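Local coordinates for protein phospholipase C beta (Meleagris gallopavo, PDB 1JAD) that is the C-terminal region of a beta-class phospholipase C, a long, largely helical coiled-coil domain that pairs with a second copy of itself, at residues Arg99-Thr110 against Glu212-Tyr223; Asn135-Leu143 against Val179-Thr187. All coordinates share one frame; numbering follows the deposited sequence.

Contact 1: residues Arg99-Thr110 against Glu212-Tyr223; sequences RRRKEQHATEQT and EGQLQQEAVAEY
Within the antiparallel coiled coil of this C-terminal domain, Ala219 and Ala106 face the opposing helix across a close approach: the axes of Arg99-Thr110 and Glu212-Tyr223 come within 8.6 Å and run 174° apart. Ala219 CB lies 3.3 Å from Lys102 CB, and Ala106 CB lies 3.6 Å from Gln216 CG; the two alanines present only a methyl group each, consistent with the close approach of the axes. Lys102 bends at chi2 and chi4, which carries its ammonium across the Glu222 side chain. There Lys102 NZ forms a salt bridge with Glu222 OE1 at 3.0 Å, meeting it on the syn side but 27° out of the carboxylate plane. Toward the other end, Thr110 OG1 donates to Glu212 OE1 on its anti side. Arg99, with CG anti to the backbone N, lays CD against Tyr223 CG at 3.8 Å. The guanidinium stands 81° to the ring, and any cation-pi attraction is weak at best. Arg99 NH1 binds Glu103 OE2 at 2.9 Å, almost in the guanidinium plane, while NH2 forms salt bridges with Asp96 of the same chain and with Glu133 of the second subunit. Glu212 OE2 likewise accepts from Gln194 of that subunit. The pairing thus combines alanine packing with ionic and polar links, and the three carboxylates probably balance the charge of the buried Arg99 guanidinium and fix its position, although its NE has no partner in the model.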
loop_
_atom_site.group_PDB
_atom_site.type_symbol
_atom_site.label_atom_id
_atom_site.label_comp_id
_atom_site.label_asym_id
_atom_site.label_seq_id
_atom_site.Cartn_x
_atom_site.Cartn_y
_atom_site.Cartn_z
ATOM N N ARG A 99 25.760 -7.288 7.551
ATOM C CA ARG A 99 25.119 -6.041 7.149
ATOM C C ARG A 99 24.037 -6.331 6.111
ATOM O O ARG A 99 22.876 -5.967 6.286
ATOM C CB ARG A 99 26.159 -5.071 6.566
ATOM C CG ARG A 99 25.596 -3.739 6.117
ATOM C CD ARG A 99 26.651 -2.882 5.449
ATOM N NE ARG A 99 27.180 -3.492 4.224
ATOM C CZ ARG A 99 26.480 -3.710 3.113
ATOM N NH1 ARG A 99 25.203 -3.369 3.053
ATOM N NH2 ARG A 99 27.058 -4.266 2.057
ATOM N N ARG A 100 24.423 -7.005 5.035
ATOM C CA ARG A 100 23.486 -7.342 3.966
ATOM C C ARG A 100 22.312 -8.189 4.436
ATOM O O ARG A 100 21.197 -8.019 3.962
ATOM C CB ARG A 100 24.213 -8.052 2.821
ATOM C CG ARG A 100 25.267 -7.191 2.124
ATOM C CD ARG A 100 25.866 -7.950 0.961
ATOM N NE ARG A 100 26.343 -9.254 1.402
ATOM C CZ ARG A 100 26.194 -10.374 0.704
ATOM N NH1 ARG A 100 25.579 -10.333 -0.475
ATOM N NH2 ARG A 100 26.628 -11.536 1.193
ATOM N N ARG A 101 22.551 -9.106 5.364
ATOM C CA ARG A 101 21.458 -9.934 5.854
ATOM C C ARG A 101 20.547 -9.087 6.736
ATOM O O ARG A 101 19.321 -9.162 6.609
ATOM C CB ARG A 101 21.983 -11.137 6.647
ATOM C CG ARG A 101 20.885 -12.071 7.185
ATOM C CD ARG A 101 19.931 -12.497 6.066
ATOM N NE ARG A 101 20.609 -13.256 5.019
ATOM C CZ ARG A 101 20.775 -14.576 5.039
ATOM N NH1 ARG A 101 20.301 -15.292 6.056
ATOM N NH2 ARG A 101 21.434 -15.176 4.054
ATOM N N LYS A 102 21.142 -8.290 7.632
ATOM C CA LYS A 102 20.350 -7.422 8.510
ATOM C C LYS A 102 19.371 -6.627 7.642
ATOM O O LYS A 102 18.153 -6.741 7.788
ATOM C CB LYS A 102 21.238 -6.431 9.275
ATOM C CG LYS A 102 22.116 -7.002 10.381
ATOM C CD LYS A 102 21.300 -7.626 11.487
ATOM C CE LYS A 102 22.165 -8.001 12.679
ATOM N NZ LYS A 102 22.770 -6.815 13.351
ATOM N N GLU A 103 19.917 -5.825 6.733
ATOM C CA GLU A 103 19.091 -5.021 5.849
ATOM C C GLU A 103 18.062 -5.868 5.108
ATOM O O GLU A 103 16.944 -5.421 4.855
ATOM C CB GLU A 103 19.982 -4.260 4.868
ATOM C CG GLU A 103 20.901 -3.288 5.588
ATOM C CD GLU A 103 21.633 -2.370 4.652
ATOM O OE1 GLU A 103 20.957 -1.584 3.954
ATOM O OE2 GLU A 103 22.881 -2.435 4.612
ATOM N N GLN A 104 18.431 -7.102 4.786
ATOM C CA GLN A 104 17.523 -8.006 4.089
ATOM C C GLN A 104 16.368 -8.289 5.047
ATOM O O GLN A 104 15.216 -8.391 4.628
ATOM C CB GLN A 104 18.244 -9.314 3.741
ATOM C CG GLN A 104 17.735 -10.041 2.501
ATOM C CD GLN A 104 16.229 -9.986 2.352
ATOM O OE1 GLN A 104 15.665 -8.941 2.004
ATOM N NE2 GLN A 104 15.561 -11.109 2.625
ATOM N N HIS A 105 16.677 -8.422 6.340
ATOM C CA HIS A 105 15.639 -8.669 7.340
ATOM C C HIS A 105 14.734 -7.434 7.428
ATOM O O HIS A 105 13.518 -7.543 7.633
ATOM C CB HIS A 105 16.234 -8.943 8.729
ATOM C CG HIS A 105 16.976 -10.239 8.844
ATOM N ND1 HIS A 105 16.508 -11.420 8.306
ATOM C CD2 HIS A 105 18.106 -10.559 9.519
ATOM C CE1 HIS A 105 17.321 -12.409 8.639
ATOM N NE2 HIS A 105 18.298 -11.912 9.377
ATOM N N ALA A 106 15.334 -6.257 7.276
ATOM C CA ALA A 106 14.572 -5.018 7.319
ATOM C C ALA A 106 13.540 -5.012 6.174
ATOM O O ALA A 106 12.372 -4.664 6.367
ATOM C CB ALA A 106 15.518 -3.815 7.208
ATOM N N THR A 107 13.967 -5.411 4.983
ATOM C CA THR A 107 13.047 -5.455 3.853
ATOM C C THR A 107 11.981 -6.552 4.041
ATOM O O THR A 107 10.894 -6.485 3.462
ATOM C CB THR A 107 13.819 -5.684 2.521
ATOM O OG1 THR A 107 14.632 -4.538 2.239
ATOM C CG2 THR A 107 12.865 -5.913 1.363
ATOM N N GLU A 108 12.281 -7.552 4.862
ATOM C CA GLU A 108 11.335 -8.640 5.090
ATOM C C GLU A 108 10.250 -8.249 6.073
ATOM O O GLU A 108 9.104 -8.657 5.928
ATOM C CB GLU A 108 12.061 -9.887 5.616
ATOM C CG GLU A 108 13.123 -10.461 4.672
ATOM C CD GLU A 108 13.887 -11.632 5.283
ATOM O OE1 GLU A 108 14.510 -11.448 6.354
ATOM O OE2 GLU A 108 13.869 -12.730 4.691
ATOM N N GLN A 109 10.611 -7.467 7.086
ATOM C CA GLN A 109 9.643 -7.040 8.085
ATOM C C GLN A 109 8.648 -6.082 7.433
ATOM O O GLN A 109 7.435 -6.206 7.621
ATOM C CB GLN A 109 10.361 -6.368 9.261
ATOM C CG GLN A 109 11.434 -7.254 9.885
ATOM C CD GLN A 109 12.091 -6.648 11.115
ATOM O OE1 GLN A 109 13.087 -7.175 11.623
ATOM N NE2 GLN A 109 11.533 -5.546 11.609
ATOM N N THR A 110 9.158 -5.137 6.647
ATOM C CA THR A 110 8.284 -4.192 5.969
ATOM C C THR A 110 7.276 -4.944 5.120
ATOM O O THR A 110 6.071 -4.702 5.215
ATOM C CB THR A 110 9.087 -3.214 5.078
ATOM O OG1 THR A 110 9.845 -2.335 5.918
ATOM C CG2 THR A 110 8.159 -2.388 4.192
ATOM N N GLU A 212 11.990 0.614 9.149
ATOM C CA GLU A 212 12.958 -0.051 8.293
ATOM C C GLU A 212 14.181 0.833 8.129
ATOM O O GLU A 212 15.319 0.355 8.189
ATOM C CB GLU A 212 12.358 -0.335 6.923
ATOM C CG GLU A 212 13.347 -0.929 5.939
ATOM C CD GLU A 212 12.774 -1.010 4.539
ATOM O OE1 GLU A 212 11.733 -1.667 4.354
ATOM O OE2 GLU A 212 13.358 -0.409 3.618
ATOM N N GLY A 213 13.944 2.125 7.928
ATOM C CA GLY A 213 15.040 3.063 7.767
ATOM C C GLY A 213 16.009 3.000 8.932
ATOM O O GLY A 213 17.232 3.027 8.754
ATOM N N GLN A 214 15.470 2.899 10.139
ATOM C CA GLN A 214 16.321 2.851 11.309
ATOM C C GLN A 214 17.052 1.520 11.433
ATOM O O GLN A 214 18.226 1.486 11.819
ATOM C CB GLN A 214 15.493 3.183 12.550
ATOM C CG GLN A 214 15.036 4.646 12.544
ATOM C CD GLN A 214 13.984 4.958 13.596
ATOM O OE1 GLN A 214 13.542 6.105 13.731
ATOM N NE2 GLN A 214 13.568 3.935 14.341
ATOM N N LEU A 215 16.378 0.427 11.090
ATOM C CA LEU A 215 17.026 -0.878 11.147
ATOM C C LEU A 215 18.225 -0.856 10.211
ATOM O O LEU A 215 19.362 -1.078 10.639
ATOM C CB LEU A 215 16.065 -1.990 10.727
ATOM C CG LEU A 215 15.076 -2.495 11.783
ATOM C CD1 LEU A 215 14.131 -3.523 11.166
ATOM C CD2 LEU A 215 15.848 -3.120 12.942
ATOM N N GLN A 216 17.972 -0.562 8.936
ATOM C CA GLN A 216 19.038 -0.506 7.943
ATOM C C GLN A 216 20.185 0.385 8.429
ATOM O O GLN A 216 21.361 0.020 8.338
ATOM C CB GLN A 216 18.466 -0.010 6.612
ATOM C CG GLN A 216 17.302 -0.872 6.160
ATOM C CD GLN A 216 16.836 -0.589 4.749
ATOM O OE1 GLN A 216 16.509 0.547 4.402
ATOM N NE2 GLN A 216 16.789 -1.636 3.924
ATOM N N GLN A 217 19.827 1.547 8.962
ATOM C CA GLN A 217 20.791 2.493 9.503
ATOM C C GLN A 217 21.672 1.771 10.518
ATOM O O GLN A 217 22.901 1.842 10.461
ATOM C CB GLN A 217 20.024 3.630 10.178
ATOM C CG GLN A 217 20.851 4.696 10.872
ATOM C CD GLN A 217 19.963 5.819 11.407
ATOM O OE1 GLN A 217 19.019 5.572 12.172
ATOM N NE2 GLN A 217 20.257 7.058 11.005
ATOM N N GLU A 218 21.028 1.075 11.449
ATOM C CA GLU A 218 21.725 0.318 12.482
ATOM C C GLU A 218 22.628 -0.781 11.902
ATOM O O GLU A 218 23.753 -0.982 12.353
ATOM C CB GLU A 218 20.694 -0.281 13.437
ATOM C CG GLU A 218 20.165 0.722 14.455
ATOM C CD GLU A 218 18.863 0.294 15.113
ATOM O OE1 GLU A 218 18.730 -0.900 15.468
ATOM O OE2 GLU A 218 17.978 1.168 15.289
ATOM N N ALA A 219 22.130 -1.483 10.891
ATOM C CA ALA A 219 22.889 -2.552 10.250
ATOM C C ALA A 219 24.177 -2.021 9.646
ATOM O O ALA A 219 25.168 -2.744 9.558
ATOM C CB ALA A 219 22.053 -3.206 9.169
ATOM N N VAL A 220 24.168 -0.756 9.234
ATOM C CA VAL A 220 25.354 -0.155 8.640
ATOM C C VAL A 220 26.288 0.382 9.710
ATOM O O VAL A 220 27.505 0.360 9.543
ATOM C CB VAL A 220 25.006 1.017 7.701
ATOM C CG1 VAL A 220 26.288 1.584 7.099
ATOM C CG2 VAL A 220 24.048 0.556 6.608
ATOM N N ALA A 221 25.711 0.878 10.801
ATOM C CA ALA A 221 26.486 1.444 11.906
ATOM C C ALA A 221 27.375 0.365 12.513
ATOM O O ALA A 221 28.542 0.591 12.817
ATOM C CB ALA A 221 25.548 2.005 12.963
ATOM N N GLU A 222 26.803 -0.816 12.690
ATOM C CA GLU A 222 27.534 -1.935 13.243
ATOM C C GLU A 222 28.688 -2.276 12.300
ATOM O O GLU A 222 29.846 -2.329 12.714
ATOM C CB GLU A 222 26.585 -3.118 13.392
ATOM C CG GLU A 222 27.237 -4.412 13.774
ATOM C CD GLU A 222 26.233 -5.528 13.849
ATOM O OE1 GLU A 222 25.511 -5.729 12.849
ATOM O OE2 GLU A 222 26.168 -6.207 14.898
ATOM N N TYR A 223 28.370 -2.491 11.028
ATOM C CA TYR A 223 29.388 -2.817 10.044
ATOM C C TYR A 223 30.576 -1.871 10.168
ATOM O O TYR A 223 31.721 -2.307 10.336
ATOM C CB TYR A 223 28.813 -2.737 8.632
ATOM C CG TYR A 223 29.861 -2.859 7.556
ATOM C CD1 TYR A 223 30.526 -4.067 7.329
ATOM C CD2 TYR A 223 30.232 -1.747 6.803
ATOM C CE1 TYR A 223 31.541 -4.159 6.377
ATOM C CE2 TYR A 223 31.240 -1.822 5.851
ATOM C CZ TYR A 223 31.894 -3.027 5.642
ATOM O OH TYR A 223 32.903 -3.077 4.710
#

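Contact 2: residues Asn135-Leu143 against Val179-Thr187; sequences NIKDIKKKL and VVQTIKLLT
Ile136 meets two residues of the opposing helix with two different branches, and Leu186 and Ile183 answer from Val179-Thr187. With CG1 anti to the carbonyl carbon (chi1 -64°), Ile136 sends that arm to Leu186 CD2 at 3.6 Å, whereas its CG2 rests 3.7 Å from Ile183 CG1, the two isoleucines crossing at about a right angle. Leu186 CD2 is shared: Asn135 CB also touches it at 3.6 Å, and the Ile139 side chain runs past Leu186 in the opposite direction. Ile139 turns its other branch, CG2, to Thr182 OG1 at 3.7 Å, an apolar touch on a hydroxyl that has carbonyls of its own helix, Glu178 O and Val179 O, within hydrogen-bonding reach. That hydroxyl occupies the position between backbone N and carbonyl carbon (chi1 44°), which turns it back over the preceding turn. Leu143 CD1 closes the far end, 3.5 Å from Val179 CG1 and 3.6 Å from Thr182 OG1. Lys140 adds only its aliphatic part, CD lying 4.1 Å from Ile183 CD1, for its NZ forms a salt bridge with Asp96 of the second subunit. Across the pair the axes stay 10.2 Å apart at 157°, a spacing filled by branched side chains. The N-terminal loop lies against the same two helices, with Val10 on Ile139, Thr11 on Leu186 and Gln12 O accepting from Asn135 ND2, while the second subunit packs Arg99 on Ile136 and Tyr223 on Ile183.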
loop_
_atom_site.group_PDB
_atom_site.type_symbol
_atom_site.label_atom_id
_atom_site.label_comp_id
_atom_site.label_asym_id
_atom_site.label_seq_id
_atom_site.Cartn_x
_atom_site.Cartn_y
_atom_site.Cartn_z
ATOM N N ASN A 135 -26.751 3.096 6.314
ATOM C CA ASN A 135 -27.507 4.244 6.812
ATOM C C ASN A 135 -28.460 4.695 5.732
ATOM O O ASN A 135 -29.628 4.962 5.996
ATOM C CB ASN A 135 -26.598 5.419 7.179
ATOM C CG ASN A 135 -25.776 5.152 8.414
ATOM O OD1 ASN A 135 -26.290 4.632 9.403
ATOM N ND2 ASN A 135 -24.503 5.531 8.380
ATOM N N ILE A 136 -27.950 4.773 4.508
ATOM C CA ILE A 136 -28.761 5.182 3.373
ATOM C C ILE A 136 -30.001 4.321 3.228
ATOM O O ILE A 136 -31.080 4.832 2.912
ATOM C CB ILE A 136 -27.992 5.091 2.045
ATOM C CG1 ILE A 136 -26.818 6.067 2.059
ATOM C CG2 ILE A 136 -28.947 5.375 0.873
ATOM C CD1 ILE A 136 -25.999 6.060 0.778
ATOM N N LYS A 137 -29.852 3.015 3.455
ATOM C CA LYS A 137 -30.986 2.117 3.317
ATOM C C LYS A 137 -32.046 2.413 4.375
ATOM O O LYS A 137 -33.230 2.565 4.062
ATOM C CB LYS A 137 -30.542 0.648 3.419
ATOM C CG LYS A 137 -31.587 -0.325 2.885
ATOM C CD LYS A 137 -31.191 -1.800 2.978
ATOM C CE LYS A 137 -31.265 -2.321 4.410
ATOM N NZ LYS A 137 -31.027 -3.800 4.498
ATOM N N ASP A 138 -31.623 2.501 5.631
ATOM C CA ASP A 138 -32.559 2.760 6.715
ATOM C C ASP A 138 -33.106 4.203 6.692
ATOM O O ASP A 138 -34.196 4.484 7.182
ATOM C CB ASP A 138 -31.889 2.380 8.037
ATOM C CG ASP A 138 -31.635 0.857 8.139
ATOM O OD1 ASP A 138 -32.621 0.079 8.158
ATOM O OD2 ASP A 138 -30.461 0.424 8.176
ATOM N N ILE A 139 -32.360 5.113 6.095
ATOM C CA ILE A 139 -32.829 6.484 5.962
ATOM C C ILE A 139 -34.023 6.458 5.003
ATOM O O ILE A 139 -35.066 7.068 5.263
ATOM C CB ILE A 139 -31.716 7.388 5.380
ATOM C CG1 ILE A 139 -30.643 7.622 6.435
ATOM C CG2 ILE A 139 -32.295 8.699 4.889
ATOM C CD1 ILE A 139 -31.177 8.277 7.662
ATOM N N LYS A 140 -33.877 5.732 3.897
ATOM C CA LYS A 140 -34.948 5.636 2.922
ATOM C C LYS A 140 -36.163 4.938 3.496
ATOM O O LYS A 140 -37.299 5.238 3.115
ATOM C CB LYS A 140 -34.467 4.928 1.647
ATOM C CG LYS A 140 -33.267 5.608 1.001
ATOM C CD LYS A 140 -33.211 5.428 -0.515
ATOM C CE LYS A 140 -32.938 4.011 -0.966
ATOM N NZ LYS A 140 -32.976 3.915 -2.464
ATOM N N LYS A 141 -35.938 4.014 4.423
ATOM C CA LYS A 141 -37.052 3.307 5.039
ATOM C C LYS A 141 -37.840 4.228 5.968
ATOM O O LYS A 141 -39.068 4.246 5.932
ATOM C CB LYS A 141 -36.561 2.089 5.822
ATOM C CG LYS A 141 -36.004 0.963 4.962
ATOM C CD LYS A 141 -35.626 -0.233 5.836
ATOM C CE LYS A 141 -35.030 -1.374 5.017
ATOM N NZ LYS A 141 -34.646 -2.545 5.876
ATOM N N LYS A 142 -37.136 4.978 6.814
ATOM C CA LYS A 142 -37.797 5.903 7.730
ATOM C C LYS A 142 -38.499 6.996 6.946
ATOM O O LYS A 142 -39.674 7.244 7.126
ATOM C CB LYS A 142 -36.794 6.570 8.680
ATOM C CG LYS A 142 -36.140 5.646 9.689
ATOM C CD LYS A 142 -35.215 6.433 10.615
ATOM C CE LYS A 142 -34.527 5.524 11.631
ATOM N NZ LYS A 142 -33.662 4.487 10.980
ATOM N N LEU A 143 -37.766 7.648 6.065
ATOM C CA LEU A 143 -38.343 8.736 5.291
ATOM C C LEU A 143 -39.617 8.353 4.578
ATOM O O LEU A 143 -40.589 9.112 4.570
ATOM C CB LEU A 143 -37.327 9.256 4.278
ATOM C CG LEU A 143 -36.210 10.135 4.839
ATOM C CD1 LEU A 143 -35.317 10.599 3.693
ATOM C CD2 LEU A 143 -36.829 11.337 5.538
ATOM N N VAL A 179 -34.884 12.523 0.546
ATOM C CA VAL A 179 -34.006 11.339 0.447
ATOM C C VAL A 179 -32.755 11.715 -0.340
ATOM O O VAL A 179 -31.654 11.345 0.036
ATOM C CB VAL A 179 -34.659 10.079 -0.259
ATOM C CG1 VAL A 179 -36.016 9.776 0.338
ATOM C CG2 VAL A 179 -34.731 10.275 -1.767
ATOM N N VAL A 180 -32.929 12.462 -1.427
ATOM C CA VAL A 180 -31.806 12.903 -2.251
ATOM C C VAL A 180 -30.821 13.747 -1.451
ATOM O O VAL A 180 -29.607 13.512 -1.456
ATOM C CB VAL A 180 -32.298 13.739 -3.470
ATOM C CG1 VAL A 180 -31.105 14.398 -4.195
ATOM C CG2 VAL A 180 -33.039 12.823 -4.437
ATOM N N GLN A 181 -31.344 14.750 -0.770
ATOM C CA GLN A 181 -30.484 15.606 0.029
ATOM C C GLN A 181 -29.865 14.823 1.187
ATOM O O GLN A 181 -28.711 15.061 1.547
ATOM C CB GLN A 181 -31.282 16.804 0.560
ATOM C CG GLN A 181 -31.817 17.701 -0.534
ATOM C CD GLN A 181 -30.733 18.158 -1.478
ATOM O OE1 GLN A 181 -29.678 18.619 -1.044
ATOM N NE2 GLN A 181 -30.986 18.047 -2.785
ATOM N N THR A 182 -30.615 13.899 1.783
ATOM C CA THR A 182 -30.043 13.147 2.892
ATOM C C THR A 182 -28.954 12.218 2.368
ATOM O O THR A 182 -27.902 12.070 2.991
ATOM C CB THR A 182 -31.117 12.343 3.676
ATOM O OG1 THR A 182 -31.996 11.692 2.758
ATOM C CG2 THR A 182 -31.930 13.246 4.582
ATOM N N ILE A 183 -29.186 11.608 1.211
ATOM C CA ILE A 183 -28.181 10.722 0.630
ATOM C C ILE A 183 -26.957 11.528 0.241
ATOM O O ILE A 183 -25.844 11.027 0.237
ATOM C CB ILE A 183 -28.717 10.003 -0.614
ATOM C CG1 ILE A 183 -29.677 8.890 -0.191
ATOM C CG2 ILE A 183 -27.554 9.465 -1.453
ATOM C CD1 ILE A 183 -30.264 8.143 -1.371
ATOM N N LYS A 184 -27.176 12.792 -0.085
ATOM C CA LYS A 184 -26.101 13.699 -0.471
ATOM C C LYS A 184 -25.277 14.052 0.769
ATOM O O LYS A 184 -24.058 14.260 0.699
ATOM C CB LYS A 184 -26.736 14.944 -1.086
ATOM C CG LYS A 184 -25.804 15.903 -1.738
ATOM C CD LYS A 184 -26.621 16.855 -2.594
ATOM C CE LYS A 184 -25.707 17.846 -3.317
ATOM N NZ LYS A 184 -26.497 18.779 -4.196
ATOM N N LEU A 185 -25.948 14.084 1.917
ATOM C CA LEU A 185 -25.298 14.399 3.184
ATOM C C LEU A 185 -24.371 13.278 3.686
ATOM O O LEU A 185 -23.178 13.494 3.902
ATOM C CB LEU A 185 -26.364 14.696 4.238
ATOM C CG LEU A 185 -25.822 15.016 5.630
ATOM C CD1 LEU A 185 -24.995 16.321 5.611
ATOM C CD2 LEU A 185 -26.984 15.120 6.570
ATOM N N LEU A 186 -24.920 12.085 3.896
ATOM C CA LEU A 186 -24.107 10.951 4.356
ATOM C C LEU A 186 -22.932 10.786 3.419
ATOM O O LEU A 186 -21.788 10.580 3.839
ATOM C CB LEU A 186 -24.914 9.660 4.338
ATOM C CG LEU A 186 -26.025 9.437 5.354
ATOM C CD1 LEU A 186 -26.898 10.672 5.472
ATOM C CD2 LEU A 186 -26.835 8.223 4.905
ATOM N N THR A 187 -23.221 10.885 2.131
ATOM C CA THR A 187 -22.176 10.742 1.140
ATOM C C THR A 187 -21.050 11.723 1.413
ATOM O O THR A 187 -19.875 11.368 1.314
ATOM C CB THR A 187 -22.755 10.927 -0.276
ATOM O OG1 THR A 187 -23.577 9.793 -0.590
ATOM C CG2 THR A 187 -21.655 11.041 -1.295
#

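Both contacts join helix 75-155 to helix 161-245, the two long arms of one antiparallel hairpin, with centres 51 Å apart and nearest atoms about 31 Å apart. Along the chain the order is 99-110, 135-143, 179-187, 212-223, so contact 2 lies nearer the turn linking the helices and contact 1 nearer the middle of the elongated chain: the centre of contact 1 is about 13 Å, and that of contact 2 about 38 Å, from the centre of the chain. The two sites meet across the dimer: Arg99, Val220 and Tyr223 of one subunit pack on Ile136, Thr187 and Ile183 of the other, so regions distant within a chain become neighbours in the assembly.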